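Local coordinates for tailspike protein (Acinetobacter phage vB_ApiP_P1, PDB 6E1R) that probably recognises and cleaves the capsular polysaccharide of its Acinetobacter host, acting as the phage's receptor-binding tailspike hydrolase, at residues Phe234-Pro248 and Phe258-Tyr272. Residues are numbered along the deposited sequence; the frame is centred on the assembly and turned at random.
Sequences FKAIRSLGVVGTREP and FRKGTDDCMIEWDSY
The rings of F234 and F258 are both met at the edge across this contact. M266, a selenomethionine, brings its CE to 3.6 Å from F234 CE2, close to the ring plane, while its SE stands obliquely off the ring normal, a Met-aromatic contact; G261 CA also lies at this edge, and A236 N sits over one face, toward the rim. F258 receives A236 CB in its plane, 3.7 Å from CD2, and I267 CD1 lies over one of its faces. The bend of M266 at chi2 (59°) carries its selenium back to A236, although its CB points away from 234-248.

Strands 237-239 and 267-270 run parallel, their axes 4° apart, in the register I237-I267, R238-E268, S239-W269. Successive parallel strands stacked in register in this way build the coils of a parallel beta-helix, as in the right-handed beta-helices of other phage tailspikes, and the pair begins one of its parallel sheets. I237 N bonds to M266 O at 3.0 Å, and S239 N reaches E268 O at 2.8 Å; the weak bond from D270 N to S239 O is longer. I237 and I267 point to the face where both also touch W276.

R238 and E268 point to the opposite face. There the E268 carboxylate reaches K235, whose NZ is held by two carboxylates: E268 OE1 at 2.7 Å, met nearly along its C-O axis, and D264 OD1 at 2.8 Å through the syn lone pair. D263 OD2 joins by a long salt bridge and also pairs with R205. A water at the edge of the R238 guanidinium, in its plane, accepts from R238 NH2 and K235 NZ and so links the two cations. Beyond the strands, D270 OD1 takes G241 N at 3.0 Å on its syn side, and L240 CD2 packs against D270 OD2.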
ATOM      1  N   PHE A 234       7.091  21.500  20.655  1.00 40.14           N
ATOM      2  CA  PHE A 234       7.497  21.178  19.293  1.00 36.25           C
ATOM      3  C   PHE A 234       6.356  20.454  18.600  1.00 40.41           C
ATOM      4  O   PHE A 234       5.880  19.425  19.091  1.00 40.64           O
ATOM      5  CB  PHE A 234       8.762  20.317  19.272  1.00 33.40           C
ATOM      6  CG  PHE A 234       9.067  19.723  17.924  1.00 37.14           C
ATOM      7  CD1 PHE A 234       9.669  20.487  16.936  1.00 39.05           C
ATOM      8  CD2 PHE A 234       8.753  18.403  17.644  1.00 34.56           C
ATOM      9  CE1 PHE A 234       9.948  19.947  15.694  1.00 36.95           C
ATOM     10  CE2 PHE A 234       9.031  17.857  16.404  1.00 36.16           C
ATOM     11  CZ  PHE A 234       9.629  18.631  15.429  1.00 39.75           C
ATOM     12  N   LYS A 235       5.930  20.986  17.460  1.00 44.34           N
ATOM     13  CA  LYS A 235       4.944  20.346  16.604  1.00 43.11           C
ATOM     14  C   LYS A 235       5.580  20.113  15.243  1.00 47.26           C
ATOM     15  O   LYS A 235       6.240  21.006  14.701  1.00 46.88           O
ATOM     16  CB  LYS A 235       3.674  21.192  16.475  1.00 41.84           C
ATOM     17  CG  LYS A 235       2.627  20.585  15.552  1.00 38.65           C
ATOM     18  CD  LYS A 235       1.347  21.403  15.530  1.00 39.55           C
ATOM     19  CE  LYS A 235       0.660  21.375  16.888  1.00 37.99           C
ATOM     20  NZ  LYS A 235      -0.597  22.173  16.904  1.00 38.35           N
ATOM     21  N   ALA A 236       5.388  18.912  14.698  1.00 42.75           N
ATOM     22  CA  ALA A 236       6.030  18.563  13.438  1.00 37.32           C
ATOM     23  C   ALA A 236       5.463  19.386  12.288  1.00 37.91           C
ATOM     24  O   ALA A 236       6.202  20.075  11.577  1.00 40.33           O
ATOM     25  CB  ALA A 236       5.874  17.067  13.166  1.00 35.02           C
ATOM     26  N   ILE A 237       4.150  19.324  12.086  1.00 38.96           N
ATOM     27  CA  ILE A 237       3.507  19.948  10.936  1.00 35.90           C
ATOM     28  C   ILE A 237       2.213  20.622  11.374  1.00 39.10           C
ATOM     29  O   ILE A 237       1.433  20.056  12.148  1.00 41.18           O
ATOM     30  CB  ILE A 237       3.237  18.915   9.818  1.00 32.84           C
ATOM     31  CG1 ILE A 237       4.557  18.365   9.274  1.00 32.05           C
ATOM     32  CG2 ILE A 237       2.412  19.526   8.694  1.00 30.62           C
ATOM     33  CD1 ILE A 237       4.387  17.256   8.281  1.00 28.82           C
ATOM     34  N   ARG A 238       1.994  21.840  10.877  1.00 34.18           N
ATOM     35  CA  ARG A 238       0.732  22.564  11.038  1.00 37.08           C
ATOM     36  C   ARG A 238       0.419  23.218   9.698  1.00 43.39           C
ATOM     37  O   ARG A 238       1.031  24.231   9.343  1.00 46.19           O
ATOM     38  CB  ARG A 238       0.790  23.634  12.119  1.00 37.80           C
ATOM     39  CG  ARG A 238      -0.588  24.248  12.360  1.00 35.21           C
ATOM     40  CD  ARG A 238      -0.520  25.611  13.031  1.00 42.94           C
ATOM     41  NE  ARG A 238      -0.301  25.605  14.469  1.00 51.98           N
ATOM     42  CZ  ARG A 238      -0.090  26.713  15.172  1.00 53.05           C
ATOM     43  NH1 ARG A 238      -0.067  27.887  14.555  1.00 37.37           N
ATOM     44  NH2 ARG A 238       0.096  26.653  16.483  1.00 63.57           N
ATOM     45  N   SER A 239      -0.523  22.648   8.960  1.00 37.18           N
ATOM     46  CA  SER A 239      -0.924  23.187   7.666  1.00 36.93           C
ATOM     47  C   SER A 239      -2.324  23.764   7.834  1.00 37.32           C
ATOM     48  O   SER A 239      -3.307  23.023   7.898  1.00 34.52           O
ATOM     49  CB  SER A 239      -0.874  22.112   6.584  1.00 39.79           C
ATOM     50  OG  SER A 239       0.414  21.531   6.509  1.00 41.25           O
ATOM     51  N   LEU A 240      -2.415  25.088   7.891  1.00 39.26           N
ATOM     52  CA  LEU A 240      -3.686  25.781   8.020  1.00 32.49           C
ATOM     53  C   LEU A 240      -4.011  26.472   6.705  1.00 45.32           C
ATOM     54  O   LEU A 240      -3.204  27.256   6.195  1.00 53.57           O
ATOM     55  CB  LEU A 240      -3.649  26.794   9.165  1.00 33.61           C
ATOM     56  CG  LEU A 240      -3.264  26.233  10.536  1.00 33.01           C
ATOM     57  CD1 LEU A 240      -3.478  27.273  11.625  1.00 34.53           C
ATOM     58  CD2 LEU A 240      -4.035  24.955  10.845  1.00 43.35           C
ATOM     59  N   GLY A 241      -5.190  26.185   6.164  1.00 42.13           N
ATOM     60  CA  GLY A 241      -5.589  26.768   4.901  1.00 41.74           C
ATOM     61  C   GLY A 241      -6.923  27.482   4.954  1.00 36.73           C
ATOM     62  O   GLY A 241      -7.377  27.897   6.025  1.00 37.39           O
ATOM     63  N   VAL A 242      -7.557  27.627   3.792  1.00 40.11           N
ATOM     64  CA  VAL A 242      -8.868  28.251   3.659  1.00 45.81           C
ATOM     65  C   VAL A 242      -9.788  27.254   2.967  1.00 49.76           C
ATOM     66  O   VAL A 242      -9.409  26.654   1.954  1.00 51.00           O
ATOM     67  CB  VAL A 242      -8.789  29.570   2.867  1.00 49.88           C
ATOM     68  CG1 VAL A 242     -10.168  30.183   2.698  1.00 53.76           C
ATOM     69  CG2 VAL A 242      -7.842  30.547   3.551  1.00 52.13           C
ATOM     70  N   VAL A 243     -10.995  27.080   3.511  1.00 45.86           N
ATOM     71  CA  VAL A 243     -11.927  26.113   2.945  1.00 48.18           C
ATOM     72  C   VAL A 243     -12.313  26.539   1.539  1.00 48.51           C
ATOM     73  O   VAL A 243     -12.655  27.704   1.294  1.00 44.12           O
ATOM     74  CB  VAL A 243     -13.163  25.968   3.845  1.00 45.52           C
ATOM     75  CG1 VAL A 243     -14.220  25.107   3.166  1.00 41.98           C
ATOM     76  CG2 VAL A 243     -12.777  25.377   5.191  1.00 45.09           C
ATOM     77  N   GLY A 244     -12.254  25.596   0.605  1.00 50.98           N
ATOM     78  CA  GLY A 244     -12.698  25.804  -0.762  1.00 58.73           C
ATOM     79  C   GLY A 244     -11.649  26.253  -1.756  1.00 68.12           C
ATOM     80  O   GLY A 244     -11.665  25.826  -2.912  1.00 74.28           O
ATOM     81  N   THR A 245     -10.732  27.115  -1.329  1.00 64.75           N
ATOM     82  CA  THR A 245      -9.751  27.706  -2.229  1.00 62.28           C
ATOM     83  C   THR A 245      -8.326  27.270  -1.946  1.00 56.92           C
ATOM     84  O   THR A 245      -7.547  27.096  -2.884  1.00 56.69           O
ATOM     85  CB  THR A 245      -9.819  29.233  -2.162  1.00 59.27           C
ATOM     86  OG1 THR A 245      -9.639  29.663  -0.807  1.00 61.77           O
ATOM     87  CG2 THR A 245     -11.166  29.725  -2.672  1.00 55.25           C
ATOM     88  N   ARG A 246      -7.954  27.095  -0.678  1.00 55.13           N
ATOM     89  CA  ARG A 246      -6.575  26.745  -0.338  1.00 51.06           C
ATOM     90  C   ARG A 246      -6.630  25.706   0.780  1.00 46.57           C
ATOM     91  O   ARG A 246      -6.618  26.050   1.963  1.00 49.03           O
ATOM     92  CB  ARG A 246      -5.799  27.990   0.067  1.00 57.86           C
ATOM     93  CG  ARG A 246      -5.477  28.860  -1.131  1.00 60.20           C
ATOM     94  CD  ARG A 246      -4.925  30.217  -0.745  1.00 57.87           C
ATOM     95  NE  ARG A 246      -5.244  31.235  -1.753  1.00 63.28           N
ATOM     96  CZ  ARG A 246      -4.818  31.235  -3.014  1.00 73.35           C
ATOM     97  NH1 ARG A 246      -4.038  30.262  -3.465  1.00 81.75           N
ATOM     98  NH2 ARG A 246      -5.184  32.213  -3.833  1.00 73.56           N
ATOM     99  N   GLU A 247      -6.673  24.429   0.392  1.00 41.27           N
ATOM    100  CA  GLU A 247      -6.767  23.337   1.345  1.00 33.79           C
ATOM    101  C   GLU A 247      -5.501  22.487   1.322  1.00 37.03           C
ATOM    102  O   GLU A 247      -4.949  22.224   0.248  1.00 43.79           O
ATOM    103  CB  GLU A 247      -7.981  22.454   1.033  1.00 56.05           C
ATOM    104  CG  GLU A 247      -9.301  23.214   1.019  1.00 64.93           C
ATOM    105  CD  GLU A 247     -10.466  22.364   0.546  1.00 74.64           C
ATOM    106  OE1 GLU A 247     -10.231  21.210   0.127  1.00 76.92           O
ATOM    107  OE2 GLU A 247     -11.616  22.849   0.590  1.00 79.67           O
ATOM    108  N   PRO A 248      -5.018  22.037   2.482  1.00 34.66           N
ATOM    109  CA  PRO A 248      -3.814  21.194   2.501  1.00 31.13           C
ATOM    110  C   PRO A 248      -4.078  19.791   1.974  1.00 30.18           C
ATOM    111  O   PRO A 248      -4.632  18.952   2.689  1.00 28.74           O
ATOM    112  CB  PRO A 248      -3.418  21.169   3.986  1.00 33.45           C
ATOM    113  CG  PRO A 248      -4.303  22.179   4.673  1.00 33.79           C
ATOM    114  CD  PRO A 248      -5.526  22.313   3.834  1.00 34.33           C
ATOM    115  N   PHE A 258       8.662  10.555  13.496  1.00 32.12           N
ATOM    116  CA  PHE A 258       8.098  11.605  14.340  1.00 30.71           C
ATOM    117  C   PHE A 258       8.293  11.199  15.794  1.00 33.61           C
ATOM    118  O   PHE A 258       7.604  10.300  16.285  1.00 35.97           O
ATOM    119  CB  PHE A 258       6.616  11.826  14.034  1.00 26.10           C
ATOM    120  CG  PHE A 258       6.333  12.184  12.602  1.00 27.87           C
ATOM    121  CD1 PHE A 258       6.208  11.198  11.636  1.00 28.41           C
ATOM    122  CD2 PHE A 258       6.177  13.507  12.223  1.00 26.99           C
ATOM    123  CE1 PHE A 258       5.944  11.525  10.318  1.00 29.27           C
ATOM    124  CE2 PHE A 258       5.912  13.841  10.908  1.00 27.29           C
ATOM    125  CZ  PHE A 258       5.795  12.849   9.954  1.00 24.88           C
ATOM    126  N   ARG A 259       9.232  11.853  16.479  1.00 40.97           N
ATOM    127  CA  ARG A 259       9.571  11.529  17.858  1.00 40.81           C
ATOM    128  C   ARG A 259       9.527  12.776  18.730  1.00 47.32           C
ATOM    129  O   ARG A 259       9.788  13.890  18.266  1.00 44.00           O
ATOM    130  CB  ARG A 259      10.965  10.891  17.980  1.00 39.03           C
ATOM    131  CG  ARG A 259      11.089   9.497  17.404  1.00 37.09           C
ATOM    132  CD  ARG A 259      12.426   8.903  17.813  1.00 40.69           C
ATOM    133  NE  ARG A 259      12.586   7.526  17.360  1.00 47.77           N
ATOM    134  CZ  ARG A 259      13.329   7.162  16.322  1.00 56.92           C
ATOM    135  NH1 ARG A 259      14.001   8.071  15.630  1.00 60.30           N
ATOM    136  NH2 ARG A 259      13.410   5.883  15.985  1.00 60.76           N
ATOM    137  N   LYS A 260       9.178  12.566  20.002  1.00 45.46           N
ATOM    138  CA  LYS A 260       9.361  13.554  21.069  1.00 46.01           C
ATOM    139  C   LYS A 260       8.543  14.822  20.832  1.00 45.47           C
ATOM    140  O   LYS A 260       9.032  15.936  21.022  1.00 52.57           O
ATOM    141  CB  LYS A 260      10.840  13.910  21.237  1.00 47.32           C
ATOM    142  CG  LYS A 260      11.762  12.744  21.523  1.00 48.84           C
ATOM    143  CD  LYS A 260      11.445  12.086  22.848  1.00 53.59           C
ATOM    144  CE  LYS A 260      12.336  10.864  23.061  1.00 55.43           C
ATOM    145  NZ  LYS A 260      13.788  11.231  23.102  1.00 53.61           N
ATOM    146  N   GLY A 261       7.288  14.664  20.417  1.00 40.67           N
ATOM    147  CA  GLY A 261       6.400  15.807  20.335  1.00 39.61           C
ATOM    148  C   GLY A 261       5.906  16.223  21.707  1.00 43.61           C
ATOM    149  O   GLY A 261       5.756  15.404  22.610  1.00 46.50           O
ATOM    150  N   THR A 262       5.646  17.524  21.867  1.00 40.98           N
ATOM    151  CA  THR A 262       5.223  18.043  23.163  1.00 43.18           C
ATOM    152  C   THR A 262       4.051  19.011  23.089  1.00 44.28           C
ATOM    153  O   THR A 262       3.624  19.510  24.137  1.00 45.49           O
ATOM    154  CB  THR A 262       6.397  18.736  23.879  1.00 42.20           C
ATOM    155  OG1 THR A 262       7.127  19.540  22.944  1.00 48.32           O
ATOM    156  CG2 THR A 262       7.334  17.707  24.496  1.00 39.07           C
ATOM    157  N   ASP A 263       3.511  19.282  21.907  1.00 41.68           N
ATOM    158  CA  ASP A 263       2.386  20.190  21.757  1.00 41.24           C
ATOM    159  C   ASP A 263       1.081  19.402  21.870  1.00 44.20           C
ATOM    160  O   ASP A 263       1.060  18.250  22.315  1.00 44.71           O
ATOM    161  CB  ASP A 263       2.504  20.942  20.432  1.00 40.64           C
ATOM    162  CG  ASP A 263       1.776  22.272  20.449  1.00 42.97           C
ATOM    163  OD1 ASP A 263       1.131  22.585  21.472  1.00 43.69           O
ATOM    164  OD2 ASP A 263       1.857  23.006  19.442  1.00 42.17           O
ATOM    165  N   ASP A 264      -0.034  20.023  21.474  1.00 44.82           N
ATOM    166  CA  ASP A 264      -1.316  19.329  21.527  1.00 41.66           C
ATOM    167  C   ASP A 264      -1.368  18.182  20.528  1.00 42.50           C
ATOM    168  O   ASP A 264      -2.062  17.187  20.763  1.00 42.78           O
ATOM    169  CB  ASP A 264      -2.461  20.309  21.273  1.00 46.49           C
ATOM    170  CG  ASP A 264      -2.358  20.987  19.923  1.00 48.16           C
ATOM    171  OD1 ASP A 264      -1.238  21.380  19.538  1.00 47.30           O
ATOM    172  OD2 ASP A 264      -3.400  21.130  19.249  1.00 50.93           O
ATOM    173  N   CYS A 265      -0.644  18.300  19.416  1.00 39.22           N
ATOM    174  CA  CYS A 265      -0.545  17.221  18.448  1.00 37.75           C
ATOM    175  C   CYS A 265       0.772  17.348  17.696  1.00 39.40           C
ATOM    176  O   CYS A 265       1.479  18.353  17.800  1.00 42.10           O
ATOM    177  CB  CYS A 265      -1.735  17.220  17.481  1.00 35.04           C
ATOM    178  SG  CYS A 265      -1.997  18.776  16.615  1.00 38.85           S
HETATM  179  N   MSE A 266       1.099  16.304  16.943  1.00 35.46           N
HETATM  180  CA  MSE A 266       2.335  16.275  16.173  1.00 38.11           C
HETATM  181  C   MSE A 266       2.094  16.798  14.762  1.00 38.24           C
HETATM  182  O   MSE A 266       2.859  17.613  14.250  1.00 39.48           O
HETATM  183  CB  MSE A 266       2.901  14.853  16.127  1.00 40.46           C
HETATM  184  CG  MSE A 266       4.332  14.761  15.625  1.00 52.46           C
HETATM  185 SE   MSE A 266       5.584  15.794  16.712  1.00 63.94          SE
HETATM  186  CE  MSE A 266       7.208  14.786  16.330  1.00 63.95           C
ATOM    187  N   ILE A 267       1.016  16.325  14.142  1.00 37.09           N
ATOM    188  CA  ILE A 267       0.629  16.723  12.795  1.00 35.39           C
ATOM    189  C   ILE A 267      -0.782  17.289  12.852  1.00 40.35           C
ATOM    190  O   ILE A 267      -1.660  16.724  13.513  1.00 46.24           O
ATOM    191  CB  ILE A 267       0.711  15.540  11.808  1.00 28.84           C
ATOM    192  CG1 ILE A 267       2.104  14.910  11.851  1.00 28.77           C
ATOM    193  CG2 ILE A 267       0.376  15.995  10.397  1.00 24.61           C
ATOM    194  CD1 ILE A 267       2.238  13.663  11.009  1.00 29.88           C
ATOM    195  N   GLU A 268      -0.999  18.408  12.162  1.00 43.31           N
ATOM    196  CA  GLU A 268      -2.283  19.090  12.196  1.00 40.29           C
ATOM    197  C   GLU A 268      -2.546  19.766  10.860  1.00 39.88           C
ATOM    198  O   GLU A 268      -1.656  20.407  10.294  1.00 45.68           O
ATOM    199  CB  GLU A 268      -2.330  20.132  13.321  1.00 40.51           C
ATOM    200  CG  GLU A 268      -3.626  20.924  13.383  1.00 43.97           C
ATOM    201  CD  GLU A 268      -3.644  21.930  14.517  1.00 52.17           C
ATOM    202  OE1 GLU A 268      -2.558  22.269  15.031  1.00 55.35           O
ATOM    203  OE2 GLU A 268      -4.745  22.384  14.894  1.00 56.16           O
ATOM    204  N   TRP A 269      -3.771  19.615  10.362  1.00 37.14           N
ATOM    205  CA  TRP A 269      -4.221  20.355   9.192  1.00 37.40           C
ATOM    206  C   TRP A 269      -5.735  20.492   9.253  1.00 40.05           C
ATOM    207  O   TRP A 269      -6.421  19.672   9.868  1.00 41.91           O
ATOM    208  CB  TRP A 269      -3.787  19.687   7.879  1.00 36.71           C
ATOM    209  CG  TRP A 269      -4.578  18.473   7.489  1.00 34.32           C
ATOM    210  CD1 TRP A 269      -5.700  18.443   6.713  1.00 36.11           C
ATOM    211  CD2 TRP A 269      -4.284  17.110   7.820  1.00 30.85           C
ATOM    212  NE1 TRP A 269      -6.134  17.149   6.556  1.00 33.37           N
ATOM    213  CE2 TRP A 269      -5.281  16.312   7.225  1.00 33.76           C
ATOM    214  CE3 TRP A 269      -3.280  16.489   8.569  1.00 35.39           C
ATOM    215  CZ2 TRP A 269      -5.304  14.924   7.356  1.00 25.50           C
ATOM    216  CZ3 TRP A 269      -3.304  15.109   8.697  1.00 33.28           C
ATOM    217  CH2 TRP A 269      -4.310  14.343   8.094  1.00 30.69           C
ATOM    218  N   ASP A 270      -6.246  21.542   8.622  1.00 39.20           N
ATOM    219  CA  ASP A 270      -7.666  21.869   8.694  1.00 40.53           C
ATOM    220  C   ASP A 270      -8.221  22.034   7.281  1.00 38.46           C
ATOM    221  O   ASP A 270      -7.659  21.540   6.295  1.00 32.60           O
ATOM    222  CB  ASP A 270      -7.878  23.124   9.553  1.00 44.09           C
ATOM    223  CG  ASP A 270      -7.139  24.340   9.012  1.00 49.16           C
ATOM    224  OD1 ASP A 270      -6.482  24.229   7.956  1.00 47.66           O
ATOM    225  OD2 ASP A 270      -7.217  25.414   9.646  1.00 52.20           O
ATOM    226  N   SER A 271      -9.350  22.741   7.180  1.00 41.08           N
ATOM    227  CA  SER A 271     -10.000  23.076   5.914  1.00 43.65           C
ATOM    228  C   SER A 271     -10.415  21.841   5.122  1.00 44.61           C
ATOM    229  O   SER A 271     -10.576  21.916   3.899  1.00 45.46           O
ATOM    230  CB  SER A 271      -9.108  23.980   5.055  1.00 47.35           C
ATOM    231  OG  SER A 271      -8.757  25.158   5.759  1.00 49.68           O
ATOM    232  N   TYR A 272     -10.597  20.707   5.804  1.00 39.79           N
ATOM    233  CA  TYR A 272     -10.987  19.449   5.165  1.00 38.69           C
ATOM    234  C   TYR A 272      -9.973  19.035   4.100  1.00 35.79           C
ATOM    235  O   TYR A 272     -10.334  18.597   3.006  1.00 36.85           O
ATOM    236  CB  TYR A 272     -12.400  19.537   4.584  1.00 33.98           C
ATOM    237  CG  TYR A 272     -13.438  19.932   5.610  1.00 37.67           C
ATOM    238  CD1 TYR A 272     -13.773  21.265   5.810  1.00 36.34           C
ATOM    239  CD2 TYR A 272     -14.074  18.972   6.388  1.00 38.35           C
ATOM    240  CE1 TYR A 272     -14.716  21.632   6.751  1.00 41.65           C
ATOM    241  CE2 TYR A 272     -15.021  19.330   7.333  1.00 38.81           C
ATOM    242  CZ  TYR A 272     -15.337  20.661   7.509  1.00 41.15           C
ATOM    243  OH  TYR A 272     -16.276  21.025   8.447  1.00 41.10           O
TER
HETATM  244  O   HOH W   1       3.254  17.835  19.460  1.00 34.59           O
HETATM  245  O   HOH W   2       0.548  24.558  18.119  1.00 26.97           O